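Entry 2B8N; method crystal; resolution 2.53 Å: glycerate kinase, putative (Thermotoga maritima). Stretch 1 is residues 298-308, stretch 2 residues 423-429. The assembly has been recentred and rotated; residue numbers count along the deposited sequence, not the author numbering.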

ATOM      1  N   PHE A 298       1.986 -14.636  18.586  1.00 28.40           N
ATOM      2  CA  PHE A 298       3.450 -14.589  18.546  1.00 28.68           C
ATOM      3  C   PHE A 298       3.920 -13.309  19.228  1.00 27.96           C
ATOM      4  O   PHE A 298       4.781 -13.327  20.113  1.00 29.14           O
ATOM      5  CB  PHE A 298       3.973 -14.648  17.099  1.00 28.16           C
ATOM      6  CG  PHE A 298       5.392 -15.168  16.977  1.00 29.86           C
ATOM      7  CD1 PHE A 298       6.449 -14.524  17.595  1.00 28.73           C
ATOM      8  CD2 PHE A 298       5.672 -16.292  16.216  1.00 28.39           C
ATOM      9  CE1 PHE A 298       7.750 -15.012  17.475  1.00 30.68           C
ATOM     10  CE2 PHE A 298       6.994 -16.764  16.076  1.00 25.78           C
ATOM     11  CZ  PHE A 298       8.017 -16.128  16.708  1.00 23.67           C
ATOM     12  N   ILE A 299       3.317 -12.194  18.833  1.00 29.06           N
ATOM     13  CA  ILE A 299       3.652 -10.894  19.396  1.00 27.74           C
ATOM     14  C   ILE A 299       3.343 -10.877  20.902  1.00 27.34           C
ATOM     15  O   ILE A 299       4.160 -10.450  21.709  1.00 28.36           O
ATOM     16  CB  ILE A 299       2.896  -9.820  18.651  1.00 28.60           C
ATOM     17  CG1 ILE A 299       3.411  -9.734  17.200  1.00 22.85           C
ATOM     18  CG2 ILE A 299       2.983  -8.473  19.400  1.00 29.39           C
ATOM     19  CD1 ILE A 299       2.468  -8.986  16.287  1.00 24.55           C
ATOM     20  N   ALA A 300       2.169 -11.367  21.279  1.00 27.52           N
ATOM     21  CA  ALA A 300       1.851 -11.579  22.692  1.00 27.26           C
ATOM     22  C   ALA A 300       2.960 -12.364  23.423  1.00 27.47           C
ATOM     23  O   ALA A 300       3.352 -11.985  24.513  1.00 27.78           O
ATOM     24  CB  ALA A 300       0.528 -12.275  22.823  1.00 26.92           C
ATOM     25  N   SER A 301       3.483 -13.429  22.815  1.00 27.44           N
ATOM     26  CA  SER A 301       4.531 -14.240  23.457  1.00 26.74           C
ATOM     27  C   SER A 301       5.794 -13.456  23.665  1.00 26.12           C
ATOM     28  O   SER A 301       6.483 -13.667  24.665  1.00 26.14           O
ATOM     29  CB  SER A 301       4.882 -15.481  22.634  1.00 26.41           C
ATOM     30  OG  SER A 301       3.761 -16.309  22.417  1.00 30.53           O
ATOM     31  N   ILE A 302       6.113 -12.574  22.712  1.00 26.33           N
ATOM     32  CA  ILE A 302       7.277 -11.672  22.853  1.00 27.29           C
ATOM     33  C   ILE A 302       7.036 -10.658  23.985  1.00 26.66           C
ATOM     34  O   ILE A 302       7.913 -10.449  24.817  1.00 27.58           O
ATOM     35  CB  ILE A 302       7.644 -10.941  21.547  1.00 27.51           C
ATOM     36  CG1 ILE A 302       7.934 -11.939  20.422  1.00 29.71           C
ATOM     37  CG2 ILE A 302       8.880 -10.055  21.732  1.00 28.17           C
ATOM     38  CD1 ILE A 302       8.078 -11.260  19.037  1.00 26.01           C
HETATM   39  N   MSE A 303       5.840 -10.086  24.046  1.00 25.61           N
HETATM   40  CA  MSE A 303       5.495  -9.149  25.129  1.00 26.45           C
HETATM   41  C   MSE A 303       5.627  -9.797  26.529  1.00 26.25           C
HETATM   42  O   MSE A 303       6.073  -9.149  27.484  1.00 23.92           O
HETATM   43  CB  MSE A 303       4.097  -8.553  24.915  1.00 24.17           C
HETATM   44  CG  MSE A 303       4.049  -7.702  23.636  1.00 30.65           C
HETATM   45 SE   MSE A 303       2.310  -7.104  23.022  1.00 26.50          SE
HETATM   46  CE  MSE A 303       1.791  -6.074  24.493  1.00 31.13           C
ATOM     47  N   LYS A 304       5.258 -11.078  26.635  1.00 27.18           N
ATOM     48  CA  LYS A 304       5.371 -11.811  27.894  1.00 26.82           C
ATOM     49  C   LYS A 304       6.840 -12.038  28.247  1.00 26.64           C
ATOM     50  O   LYS A 304       7.215 -12.026  29.420  1.00 25.33           O
ATOM     51  CB  LYS A 304       4.631 -13.150  27.837  1.00 27.27           C
ATOM     52  CG  LYS A 304       3.125 -13.063  27.483  1.00 27.58           C
ATOM     53  CD  LYS A 304       2.372 -14.287  27.952  1.00 26.41           C
ATOM     54  CE  LYS A 304       1.562 -14.943  26.872  1.00 30.33           C
ATOM     55  NZ  LYS A 304       1.480 -16.430  27.105  1.00 33.67           N
ATOM     56  N   GLU A 305       7.677 -12.224  27.234  1.00 25.37           N
ATOM     57  CA  GLU A 305       9.093 -12.386  27.500  1.00 25.73           C
ATOM     58  C   GLU A 305       9.669 -11.099  28.099  1.00 26.54           C
ATOM     59  O   GLU A 305      10.434 -11.136  29.067  1.00 27.65           O
ATOM     60  CB  GLU A 305       9.838 -12.779  26.229  1.00 24.94           C
ATOM     61  CG  GLU A 305      11.195 -13.446  26.474  1.00 24.65           C
ATOM     62  CD  GLU A 305      11.119 -14.798  27.183  1.00 28.16           C
ATOM     63  OE1 GLU A 305      10.030 -15.446  27.213  1.00 29.09           O
ATOM     64  OE2 GLU A 305      12.178 -15.206  27.716  1.00 22.97           O
ATOM     65  N   VAL A 306       9.290  -9.969  27.522  1.00 26.32           N
ATOM     66  CA  VAL A 306       9.738  -8.669  28.009  1.00 25.85           C
ATOM     67  C   VAL A 306       9.205  -8.429  29.406  1.00 26.65           C
ATOM     68  O   VAL A 306       9.951  -8.029  30.303  1.00 28.75           O
ATOM     69  CB  VAL A 306       9.257  -7.532  27.102  1.00 24.38           C
ATOM     70  CG1 VAL A 306       9.346  -6.198  27.814  1.00 24.16           C
ATOM     71  CG2 VAL A 306      10.077  -7.518  25.800  1.00 23.36           C
ATOM     72  N   LYS A 307       7.914  -8.669  29.588  1.00 26.05           N
ATOM     73  CA  LYS A 307       7.287  -8.437  30.877  1.00 26.04           C
ATOM     74  C   LYS A 307       7.976  -9.239  32.006  1.00 25.57           C
ATOM     75  O   LYS A 307       8.386  -8.653  32.987  1.00 26.84           O
ATOM     76  CB  LYS A 307       5.782  -8.717  30.796  1.00 24.83           C
ATOM     77  CG  LYS A 307       5.055  -8.595  32.103  1.00 25.91           C
ATOM     78  CD  LYS A 307       4.950  -7.162  32.586  1.00 28.07           C
ATOM     79  CE  LYS A 307       4.025  -7.064  33.806  1.00 25.27           C
ATOM     80  NZ  LYS A 307       3.625  -5.657  34.031  1.00 28.09           N
ATOM     81  N   PHE A 308       8.146 -10.547  31.846  1.00 25.68           N
ATOM     82  CA  PHE A 308       8.636 -11.419  32.934  1.00 24.85           C
ATOM     83  C   PHE A 308      10.114 -11.688  32.923  1.00 24.60           C
ATOM     84  O   PHE A 308      10.651 -12.040  33.952  1.00 23.60           O
ATOM     85  CB  PHE A 308       7.884 -12.769  32.929  1.00 25.47           C
ATOM     86  CG  PHE A 308       6.424 -12.609  33.149  1.00 27.48           C
ATOM     87  CD1 PHE A 308       5.950 -12.184  34.390  1.00 29.50           C
ATOM     88  CD2 PHE A 308       5.528 -12.767  32.105  1.00 29.14           C
ATOM     89  CE1 PHE A 308       4.604 -11.972  34.598  1.00 29.67           C
ATOM     90  CE2 PHE A 308       4.179 -12.567  32.304  1.00 29.17           C
ATOM     91  CZ  PHE A 308       3.710 -12.169  33.559  1.00 29.76           C
ATOM     92  N   LEU A 423       1.000  -1.299  10.692  1.00 27.34           N
ATOM     93  CA  LEU A 423       1.906  -1.024  11.815  1.00 28.58           C
ATOM     94  C   LEU A 423       1.331  -1.655  13.096  1.00 28.63           C
ATOM     95  O   LEU A 423       0.153  -1.455  13.402  1.00 28.84           O
ATOM     96  CB  LEU A 423       2.083   0.495  12.016  1.00 29.38           C
ATOM     97  CG  LEU A 423       2.877   0.948  13.249  1.00 27.09           C
ATOM     98  CD1 LEU A 423       4.273   0.370  13.197  1.00 30.14           C
ATOM     99  CD2 LEU A 423       2.928   2.444  13.382  1.00 28.41           C
ATOM    100  N   ILE A 424       2.158  -2.414  13.816  1.00 27.09           N
ATOM    101  CA  ILE A 424       1.784  -2.949  15.108  1.00 27.47           C
ATOM    102  C   ILE A 424       2.805  -2.499  16.135  1.00 28.38           C
ATOM    103  O   ILE A 424       3.993  -2.585  15.894  1.00 28.48           O
ATOM    104  CB  ILE A 424       1.756  -4.476  15.137  1.00 28.63           C
ATOM    105  CG1 ILE A 424       0.758  -5.034  14.113  1.00 28.85           C
ATOM    106  CG2 ILE A 424       1.390  -4.958  16.564  1.00 34.47           C
ATOM    107  CD1 ILE A 424       1.348  -5.355  12.767  1.00 33.19           C
ATOM    108  N   ILE A 425       2.325  -2.040  17.287  1.00 30.31           N
ATOM    109  CA  ILE A 425       3.177  -1.583  18.387  1.00 31.03           C
ATOM    110  C   ILE A 425       2.749  -2.259  19.716  1.00 30.08           C
ATOM    111  O   ILE A 425       1.559  -2.295  20.062  1.00 29.88           O
ATOM    112  CB  ILE A 425       3.074  -0.073  18.534  1.00 33.06           C
ATOM    113  CG1 ILE A 425       3.614   0.608  17.275  1.00 38.66           C
ATOM    114  CG2 ILE A 425       3.853   0.419  19.740  1.00 33.48           C
ATOM    115  N   GLY A 426       3.718  -2.791  20.442  1.00 27.12           N
ATOM    116  CA  GLY A 426       3.470  -3.370  21.745  1.00 26.94           C
ATOM    117  C   GLY A 426       4.315  -2.692  22.825  1.00 28.00           C
ATOM    118  O   GLY A 426       5.529  -2.619  22.700  1.00 30.40           O
ATOM    119  N   LEU A 427       3.671  -2.225  23.894  1.00 27.44           N
ATOM    120  CA  LEU A 427       4.343  -1.533  24.982  1.00 27.91           C
ATOM    121  C   LEU A 427       4.264  -2.359  26.260  1.00 28.84           C
ATOM    122  O   LEU A 427       3.224  -2.923  26.577  1.00 26.86           O
ATOM    123  CB  LEU A 427       3.699  -0.169  25.250  1.00 28.04           C
ATOM    124  CG  LEU A 427       3.679   0.846  24.106  1.00 28.92           C
ATOM    125  CD1 LEU A 427       3.156   2.194  24.618  1.00 30.47           C
ATOM    126  CD2 LEU A 427       5.047   1.010  23.497  1.00 27.28           C
ATOM    127  N   ILE A 428       5.377  -2.415  26.987  1.00 29.33           N
ATOM    128  CA  ILE A 428       5.440  -3.146  28.231  1.00 29.35           C
ATOM    129  C   ILE A 428       6.094  -2.272  29.314  1.00 29.79           C
ATOM    130  O   ILE A 428       7.159  -1.701  29.076  1.00 30.81           O
ATOM    131  CB  ILE A 428       6.239  -4.482  28.096  1.00 29.29           C
ATOM    132  CG1 ILE A 428       5.796  -5.302  26.862  1.00 32.95           C
ATOM    133  CG2 ILE A 428       6.043  -5.331  29.352  1.00 26.73           C
ATOM    134  CD1 ILE A 428       6.590  -4.987  25.548  1.00 35.52           C
ATOM    135  N   VAL A 429       5.476  -2.199  30.500  1.00 28.75           N
ATOM    136  CA  VAL A 429       6.082  -1.503  31.644  1.00 30.42           C
ATOM    137  C   VAL A 429       5.927  -2.262  32.979  1.00 30.64           C
ATOM    138  O   VAL A 429       5.296  -3.321  33.023  1.00 32.34           O
ATOM    139  CB  VAL A 429       5.525  -0.075  31.807  1.00 30.57           C
ATOM    140  CG1 VAL A 429       5.778   0.719  30.544  1.00 29.58           C
ATOM    141  CG2 VAL A 429       4.026  -0.097  32.178  1.00 27.85           C
TER

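Helix 298-308 of this putative glycerate kinase lies along strand 423-428, the last strand of the chain, with its axis 8.8 Å from the strand axis at closest approach. The two run in nearly the same direction, N to C, at 22°, so that residues met in order along the helix find partners in order along the strand. The touching residues are at least 121 positions apart in sequence, and the contact buries 364 Å² summed over both sides. Successive N-H groups of the helix bond to carbonyls four residues back, from Ile302 N to Phe298 O (3.0 Å) through to Phe308 N to Lys304 O (3.0 Å). Most contacts between the stretches are apolar, and backbone atoms take part in several. The strand alternates in the usual way: Ile424 and Ile428 direct CA-to-CB toward the helix, whereas Ile425 and Leu427 direct theirs away.

Phe298 starts the stretch out of reach of the strand. Ile299 makes the first contact: its CA-to-CB bond points toward the strand, and with chi1 m and chi2 t its CD1 lies 4.2 Å from Ile424 CG2, a loose apolar contact between methyl groups of two buried isoleucines. Ala300, Ser301 and Ile302 make no contact as the helix turns. One turn on from Ile299 comes Met303, modelled as selenomethionine. Its CA-to-CB bond points sideways, but the m, t, p chain brings its end nearer the strand, with SE 4.1 Å from Gly426 CA and CE 4.0 Å from Leu427 O. Gly426 is what makes room: an ideal CB there would point toward the helix and sit only 3.0 Å from Met303 SE, a clash, so the bulky selenium occupies space that a side chain would need. Closer to the backbone, Met303 CB meets Ile428 CG1 at 4.2 Å, beginning the contacts of the most heavily covered residue of the pair, Ile428, which gives 100 Å² to the helix.

The CA-to-CB bond of Lys304 points away and Glu305 is out of reach, so the next contact falls to Val306. With its CA-to-CB bond toward the strand and chi1 t, Val306 places CG1 3.6 Å from Ile428 CB, a tight, buried apolar contact. Lys307 meets the strand at two points. Near the backbone, its CB packs 3.7 Å from Ile428 CG2, and here the chains come closest in register, Lys307 CA to Ile428 CA being 6.2 Å. Beyond that, the t, p, t, t side chain carries the amino group past the isoleucine to the last residue of the chain, where Lys307 NZ donates a hydrogen bond to Val429 O at 3.0 Å. This is the one hydrogen bond across the stretches; NZ is also hydrogen-bonded elsewhere in the structure. Val429 directs its CA-to-CB bond away from the helix; the lysine meets the O of its terminal carboxylate. Phe308, exposed, closes the stretch without touching the strand.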